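Side-chain contacts in D-psicose 3-epimerase (Agrobacterium tumefaciens, PDB 2HK0), which catalyses the reversible epimerisation of ketohexoses at C3, interconverting D-fructose and D-psicose, with a metal ion playing a pivotal part in catalysis: residues E110-L113 and S114-K118; G144-A147 and R148-G152; L250-D254 and I255-G259. All coordinates share one frame; numbering follows the deposited sequence.

Contact 1 of 3, residues E110-L113 and S114-K118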
loop_
_atom_site.group_PDB
_atom_site.type_symbol
_atom_site.label_atom_id
_atom_site.label_comp_id
_atom_site.label_asym_id
_atom_site.label_seq_id
_atom_site.Cartn_x
_atom_site.Cartn_y
_atom_site.Cartn_z
ATOM N N GLU A 110 -20.084 37.932 4.589
ATOM C CA GLU A 110 -20.562 38.504 5.843
ATOM C C GLU A 110 -21.991 38.070 6.146
ATOM O O GLU A 110 -22.305 37.680 7.267
ATOM C CB GLU A 110 -20.438 40.025 5.797
ATOM C CG GLU A 110 -18.981 40.447 5.843
ATOM C CD GLU A 110 -18.799 41.945 5.819
ATOM O OE1 GLU A 110 -19.713 42.661 6.288
ATOM O OE2 GLU A 110 -17.737 42.402 5.342
ATOM N N ARG A 111 -22.848 38.104 5.137
ATOM C CA ARG A 111 -24.237 37.685 5.309
ATOM C C ARG A 111 -24.334 36.197 5.677
ATOM O O ARG A 111 -25.035 35.805 6.621
ATOM C CB ARG A 111 -25.013 37.942 4.014
ATOM C CG ARG A 111 -26.449 37.465 4.043
ATOM C CD ARG A 111 -27.034 37.499 2.645
ATOM N NE ARG A 111 -28.472 37.262 2.636
ATOM C CZ ARG A 111 -29.156 36.941 1.542
ATOM N NH1 ARG A 111 -28.519 36.815 0.384
ATOM N NH2 ARG A 111 -30.473 36.760 1.599
ATOM N N THR A 112 -23.624 35.365 4.922
ATOM C CA THR A 112 -23.641 33.929 5.162
ATOM C C THR A 112 -23.085 33.601 6.542
ATOM O O THR A 112 -23.655 32.807 7.273
ATOM C CB THR A 112 -22.815 33.194 4.084
ATOM O OG1 THR A 112 -23.330 33.526 2.792
ATOM C CG2 THR A 112 -22.900 31.704 4.263
ATOM N N LEU A 113 -21.967 34.221 6.898
ATOM C CA LEU A 113 -21.343 33.983 8.200
ATOM C C LEU A 113 -22.293 34.347 9.356
ATOM O O LEU A 113 -22.357 33.638 10.364
ATOM C CB LEU A 113 -20.048 34.804 8.300
ATOM C CG LEU A 113 -18.632 34.214 8.185
ATOM C CD1 LEU A 113 -18.627 32.864 7.532
ATOM C CD2 LEU A 113 -17.741 35.200 7.425
ATOM N N SER A 114 -23.026 35.455 9.217
ATOM C CA SER A 114 -23.968 35.861 10.257
ATOM C C SER A 114 -25.061 34.803 10.401
ATOM O O SER A 114 -25.451 34.439 11.511
ATOM C CB SER A 114 -24.612 37.209 9.914
ATOM O OG SER A 114 -23.629 38.236 9.864
ATOM N N ASN A 115 -25.559 34.309 9.276
ATOM C CA ASN A 115 -26.605 33.295 9.314
ATOM C C ASN A 115 -26.064 31.982 9.887
ATOM O O ASN A 115 -26.734 31.318 10.675
ATOM C CB ASN A 115 -27.184 33.085 7.916
ATOM C CG ASN A 115 -28.019 34.272 7.455
ATOM O OD1 ASN A 115 -28.676 34.922 8.264
ATOM N ND2 ASN A 115 -28.002 34.552 6.159
ATOM N N VAL A 116 -24.837 31.638 9.498
ATOM C CA VAL A 116 -24.164 30.426 9.958
ATOM C C VAL A 116 -24.067 30.411 11.488
ATOM O O VAL A 116 -24.259 29.371 12.133
ATOM C CB VAL A 116 -22.757 30.365 9.318
ATOM C CG1 VAL A 116 -21.797 29.627 10.199
ATOM C CG2 VAL A 116 -22.861 29.718 7.916
ATOM N N ALA A 117 -23.782 31.571 12.071
ATOM C CA ALA A 117 -23.672 31.671 13.522
ATOM C C ALA A 117 -25.026 31.428 14.188
ATOM O O ALA A 117 -25.087 30.912 15.313
ATOM C CB ALA A 117 -23.115 33.042 13.912
ATOM N N LYS A 118 -26.111 31.790 13.497
ATOM C CA LYS A 118 -27.459 31.588 14.022
ATOM C C LYS A 118 -27.761 30.101 14.177
ATOM O O LYS A 118 -28.695 29.724 14.891
ATOM C CB LYS A 118 -28.510 32.218 13.099
ATOM C CG LYS A 118 -28.471 33.735 13.036
ATOM C CD LYS A 118 -29.428 34.271 11.956
ATOM C CE LYS A 118 -29.279 35.782 11.789
ATOM N NZ LYS A 118 -30.080 36.324 10.653
HETATM O O HOH W 1 -27.471 37.634 7.871
#

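Contact 2 of 3, residues G144-A147 and R148-G152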
loop_
_atom_site.group_PDB
_atom_site.type_symbol
_atom_site.label_atom_id
_atom_site.label_comp_id
_atom_site.label_asym_id
_atom_site.label_seq_id
_atom_site.Cartn_x
_atom_site.Cartn_y
_atom_site.Cartn_z
ATOM N N GLY A 144 -2.059 36.306 -9.592
ATOM C CA GLY A 144 -3.074 37.293 -9.279
ATOM C C GLY A 144 -4.183 36.743 -8.398
ATOM O O GLY A 144 -4.557 37.360 -7.397
ATOM N N ASP A 145 -4.724 35.583 -8.752
ATOM C CA ASP A 145 -5.795 34.999 -7.951
ATOM C C ASP A 145 -5.303 34.659 -6.541
ATOM O O ASP A 145 -6.056 34.755 -5.565
ATOM C CB ASP A 145 -6.353 33.745 -8.629
ATOM C CG ASP A 145 -7.054 34.057 -9.934
ATOM O OD1 ASP A 145 -7.488 35.220 -10.107
ATOM O OD2 ASP A 145 -7.185 33.136 -10.779
ATOM N N TYR A 146 -4.042 34.267 -6.433
ATOM C CA TYR A 146 -3.469 33.942 -5.128
ATOM C C TYR A 146 -3.435 35.207 -4.260
ATOM O O TYR A 146 -3.968 35.238 -3.139
ATOM C CB TYR A 146 -2.047 33.423 -5.297
ATOM C CG TYR A 146 -1.338 33.194 -3.985
ATOM C CD1 TYR A 146 -1.450 31.974 -3.320
ATOM C CD2 TYR A 146 -0.584 34.207 -3.389
ATOM C CE1 TYR A 146 -0.834 31.764 -2.091
ATOM C CE2 TYR A 146 0.035 34.010 -2.157
ATOM C CZ TYR A 146 -0.098 32.784 -1.517
ATOM O OH TYR A 146 0.488 32.566 -0.294
ATOM N N ALA A 147 -2.798 36.249 -4.793
ATOM C CA ALA A 147 -2.671 37.514 -4.083
ATOM C C ALA A 147 -4.026 38.107 -3.684
ATOM O O ALA A 147 -4.201 38.558 -2.547
ATOM C CB ALA A 147 -1.872 38.522 -4.939
ATOM N N ARG A 148 -4.988 38.107 -4.601
ATOM C CA ARG A 148 -6.299 38.652 -4.275
ATOM C C ARG A 148 -7.031 37.745 -3.284
ATOM O O ARG A 148 -7.782 38.227 -2.430
ATOM C CB ARG A 148 -7.144 38.841 -5.544
ATOM C CG ARG A 148 -6.623 39.967 -6.462
ATOM C CD ARG A 148 -7.535 40.197 -7.671
ATOM N NE ARG A 148 -6.851 39.890 -8.925
ATOM C CZ ARG A 148 -6.800 38.684 -9.469
ATOM N NH1 ARG A 148 -7.399 37.673 -8.876
ATOM N NH2 ARG A 148 -6.128 38.479 -10.586
ATOM N N GLY A 149 -6.809 36.437 -3.386
ATOM C CA GLY A 149 -7.468 35.516 -2.467
ATOM C C GLY A 149 -7.000 35.726 -1.029
ATOM O O GLY A 149 -7.802 35.722 -0.086
ATOM N N VAL A 150 -5.694 35.911 -0.871
ATOM C CA VAL A 150 -5.085 36.133 0.434
ATOM C C VAL A 150 -5.692 37.378 1.043
ATOM O O VAL A 150 -6.107 37.378 2.192
ATOM C CB VAL A 150 -3.555 36.372 0.326
ATOM C CG1 VAL A 150 -3.011 36.900 1.678
ATOM C CG2 VAL A 150 -2.850 35.081 -0.080
ATOM N N GLU A 151 -5.722 38.451 0.269
ATOM C CA GLU A 151 -6.275 39.711 0.746
ATOM C C GLU A 151 -7.762 39.585 1.071
ATOM O O GLU A 151 -8.205 40.038 2.118
ATOM C CB GLU A 151 -6.062 40.810 -0.304
ATOM C CG GLU A 151 -6.098 42.214 0.262
ATOM C CD GLU A 151 -5.475 43.234 -0.686
ATOM O OE1 GLU A 151 -6.118 43.567 -1.713
ATOM O OE2 GLU A 151 -4.336 43.690 -0.409
ATOM N N GLY A 152 -8.536 38.978 0.179
ATOM C CA GLY A 152 -9.958 38.819 0.443
ATOM C C GLY A 152 -10.244 38.023 1.715
ATOM O O GLY A 152 -11.133 38.384 2.490
#

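Contact 3 of 3, residues L250-D254 and I255-G259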
loop_
_atom_site.group_PDB
_atom_site.type_symbol
_atom_site.label_atom_id
_atom_site.label_comp_id
_atom_site.label_asym_id
_atom_site.label_seq_id
_atom_site.Cartn_x
_atom_site.Cartn_y
_atom_site.Cartn_z
ATOM N N LEU A 250 -2.717 7.392 11.326
ATOM C CA LEU A 250 -1.478 7.651 12.060
ATOM C C LEU A 250 -1.060 9.118 11.961
ATOM O O LEU A 250 -0.656 9.720 12.955
ATOM C CB LEU A 250 -0.350 6.763 11.517
ATOM C CG LEU A 250 0.094 5.502 12.274
ATOM C CD1 LEU A 250 -0.964 5.031 13.238
ATOM C CD2 LEU A 250 0.431 4.413 11.260
ATOM N N ALA A 251 -1.147 9.685 10.759
ATOM C CA ALA A 251 -0.767 11.073 10.557
ATOM C C ALA A 251 -1.687 12.008 11.357
ATOM O O ALA A 251 -1.208 12.937 12.012
ATOM C CB ALA A 251 -0.806 11.420 9.070
ATOM N N LEU A 252 -2.997 11.767 11.310
ATOM C CA LEU A 252 -3.937 12.602 12.060
ATOM C C LEU A 252 -3.572 12.537 13.554
ATOM O O LEU A 252 -3.572 13.556 14.243
ATOM C CB LEU A 252 -5.392 12.141 11.821
ATOM C CG LEU A 252 -5.920 12.362 10.393
ATOM C CD1 LEU A 252 -7.344 11.819 10.283
ATOM C CD2 LEU A 252 -5.900 13.854 10.037
ATOM N N ARG A 253 -3.244 11.345 14.048
ATOM C CA ARG A 253 -2.847 11.225 15.448
ATOM C C ARG A 253 -1.493 11.910 15.702
ATOM O O ARG A 253 -1.307 12.543 16.739
ATOM C CB ARG A 253 -2.799 9.756 15.879
ATOM C CG ARG A 253 -4.070 9.306 16.618
ATOM C CD ARG A 253 -4.945 8.337 15.815
ATOM N NE ARG A 253 -4.325 7.017 15.706
ATOM C CZ ARG A 253 -4.662 6.103 14.800
ATOM N NH1 ARG A 253 -5.621 6.355 13.918
ATOM N NH2 ARG A 253 -4.025 4.940 14.768
ATOM N N ASP A 254 -0.562 11.805 14.752
ATOM C CA ASP A 254 0.751 12.451 14.887
ATOM C C ASP A 254 0.563 13.946 15.144
ATOM O O ASP A 254 1.288 14.541 15.940
ATOM C CB ASP A 254 1.598 12.328 13.611
ATOM C CG ASP A 254 2.306 10.987 13.474
ATOM O OD1 ASP A 254 2.486 10.287 14.497
ATOM O OD2 ASP A 254 2.701 10.647 12.322
ATOM N N ILE A 255 -0.398 14.566 14.459
ATOM C CA ILE A 255 -0.610 15.997 14.652
ATOM C C ILE A 255 -1.653 16.323 15.716
ATOM O O ILE A 255 -2.078 17.481 15.847
ATOM C CB ILE A 255 -1.003 16.694 13.325
ATOM C CG1 ILE A 255 -2.376 16.222 12.850
ATOM C CG2 ILE A 255 0.040 16.399 12.267
ATOM C CD1 ILE A 255 -2.919 17.046 11.660
ATOM N N ASN A 256 -2.062 15.308 16.474
ATOM C CA ASN A 256 -3.062 15.491 17.518
ATOM C C ASN A 256 -4.349 16.132 16.989
ATOM O O ASN A 256 -4.950 16.981 17.662
ATOM C CB ASN A 256 -2.517 16.377 18.650
ATOM C CG ASN A 256 -1.384 15.727 19.406
ATOM O OD1 ASN A 256 -1.461 14.553 19.766
ATOM N ND2 ASN A 256 -0.325 16.492 19.668
ATOM N N TYR A 257 -4.779 15.734 15.796
ATOM C CA TYR A 257 -5.996 16.299 15.236
ATOM C C TYR A 257 -7.208 15.928 16.095
ATOM O O TYR A 257 -7.448 14.746 16.370
ATOM C CB TYR A 257 -6.219 15.780 13.814
ATOM C CG TYR A 257 -7.366 16.443 13.098
ATOM C CD1 TYR A 257 -7.302 17.789 12.756
ATOM C CD2 TYR A 257 -8.504 15.724 12.747
ATOM C CE1 TYR A 257 -8.347 18.409 12.079
ATOM C CE2 TYR A 257 -9.561 16.332 12.060
ATOM C CZ TYR A 257 -9.469 17.675 11.733
ATOM O OH TYR A 257 -10.486 18.290 11.045
ATOM N N THR A 258 -7.962 16.937 16.518
ATOM C CA THR A 258 -9.163 16.714 17.322
ATOM C C THR A 258 -10.355 17.411 16.641
ATOM O O THR A 258 -11.398 17.634 17.264
ATOM C CB THR A 258 -9.023 17.281 18.770
ATOM O OG1 THR A 258 -8.748 18.688 18.715
ATOM C CG2 THR A 258 -7.895 16.575 19.524
ATOM N N GLY A 259 -10.176 17.751 15.362
ATOM C CA GLY A 259 -11.228 18.405 14.596
ATOM C C GLY A 259 -12.204 17.394 14.012
ATOM O O GLY A 259 -12.264 16.238 14.455
#

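Contact 1 of 3, residues E110-L113 and S114-K118
Ser-114 and Glu-110 meet through hydrogen bonds that converge on a single backbone oxygen. Glu-110 O accepts the amide Ser-114 N, one turn on, and also the hydroxyl Ser-114 OG, at 3.0 Å; the two donors reach it from opposite faces of the carbonyl plane. With OG opposite its own carbonyl carbon (chi1 -63°), the serine hydroxyl lies beside its own N and faces the Glu-110 carbonyl of the turn before. Amide bonds of the same i to i+4 kind continue from Asn-115 N to Arg-111 O and from Val-116 N to Thr-112 O, the latter 2.8 Å long.

A water supplies the next polar link, donating to Asn-115 OD1 (3.0 Å) and, over a longer 3.3 Å, to Arg-111 O. Asn-115 OD1 also accepts Lys-118 NZ at 3.1 Å, nearly in line with the amide C=O, while Lys-118 NZ forms a salt bridge with Asp-65. Asn-115 ND2 turns to Asn-61 OD1, and Thr-112 OG1 bonds to Asn-61 ND2 and Phe-108 O.

Apolar contact is slight. Thr-112 CG2 approaches Val-116 CG2 at 4.2 Å, the two side chains slanting past each other.

With lysine and water on its oxygen and Asn-61 on its nitrogen, the Asn-115 amide has its flip settled, and Asn-115 and Thr-112 together tie helix 99-118 to the chain just after helix 57-60.

Contact 2 of 3, residues G144-A147 and R148-G152
Arg-148 has the most surface buried here, and its side chain doubles back over the preceding turn to meet Gly-144 and Asp-145. CG lies opposite the carbonyl carbon, and a bend at chi3 (-116°) then brings the guanidinium across the Gly-144 peptide. Gly-144 O sits 3.2 Å above the guanidinium plane, toward its rim, while the same oxygen accepts the backbone amide Arg-148 N at 2.9 Å. At the guanidinium edge, Arg-148 NH1 forms a salt bridge with Asp-145 OD1, modelled at 2.7 Å; the exact position of NH1 is less certain because it crowds another atom of the model. This is a single-oxygen contact rather than a flat, two-pronged pairing: Arg-148 NH2 stays 3.6 Å from Asp-145 OD1, and Asp-145 OD2 bonds to His-178. The 63° between the carboxylate and guanidinium planes is consistent with that. Arg-148 NH2 has a second acidic partner in Asp-141.

Ala-147, next in buried surface, contributes chiefly through the chain: its carbonyl oxygen receives Glu-151 N at 3.2 Å.

Val-150 lies on another side of the helix and packs against Tyr-146. Its CG2 methyl stands over one ring face, 4.0 Å from the centroid and 23° off the normal, a CH-pi contact displaced toward the rim; the nearest ring atom, Tyr-146 CE2, is 3.7 Å from Val-150 CG2. Tyr-146 OH bonds to Asp-192, and Val-150 also touches Phe-189 and Val-193, so this pair faces helix 183-193.

An i to i+3 salt bridge, as modelled, and an i to i+4 CH-pi contact thus share two turns of helix 142-162, which connects strands 123-126 and 166-170 in a beta-alpha-beta unit of the TIM barrel.

Contact 3 of 3, residues L250-D254 and I255-G259
Leu-252 O receives Tyr-257 N at 2.9 Å, with an N-H...O angle of 170°, and Arg-253 O receives Asn-256 N at 2.9 Å; together with the positive phi of Asn-256 (55°), these bonds define a Schellman motif ending helix 245-254. Just before the turn, Ile-255 N bonds to Ala-251 O at 3.0 Å and, weakly, to Leu-252 O.

Ile-255 folds its side chain against the carbonyls of Ala-251 and Leu-252 in the final turn. Its CG1 sits between the backbone N and the carbonyl carbon (chi1 67°), bringing it to 3.2 Å from Leu-252 O. Ile-255 CG2 lies 3.7 Å from Ala-251 O, and the residue also packs on Ile-218 of helix 214-221 and Leu-225 of strand 225-230.

Across the Schellman turn, Leu-252 and Tyr-257 run side by side and point the same way. Their nearest side-chain atoms, Leu-252 CD2 and Tyr-257 CD2, are 4.2 Å apart, the methyl meeting the ring obliquely. Both residues also pack on Phe-228, and Tyr-257 OH bonds to Ala-260 O. Gly-259 N lies 3.5 Å above the centre of the tyrosine ring, showing how closely the chain curls back over it.

Chemically, the motif supplies donors to carbonyls at the helix end that have no following helical turn to serve them, while the leucine-tyrosine pair gives the turn an apolar side toward strand 225-230.

In the fold
Followed from the N terminus, the three contacts come in series, with no nesting or crossing, and each is a local turn of chain that closes no long loop. Contact 1 lies in the last turns of helix 99-118, between strands 81-85 and 123-126. Contact 2 follows in helix 142-162, between strands 123-126 and 166-170; the two centres are about 22 Å apart, yet Phe-159 and Ala-160, farther along that helix, pack against contact 1. Contact 3 closes helix 245-254 and leads into strand 260-263, the last strand of the closed eight-stranded parallel barrel, with Gly-259 pairing with Lys-22 of the first. Only contact 3 touches a second subunit, at its Asp-216.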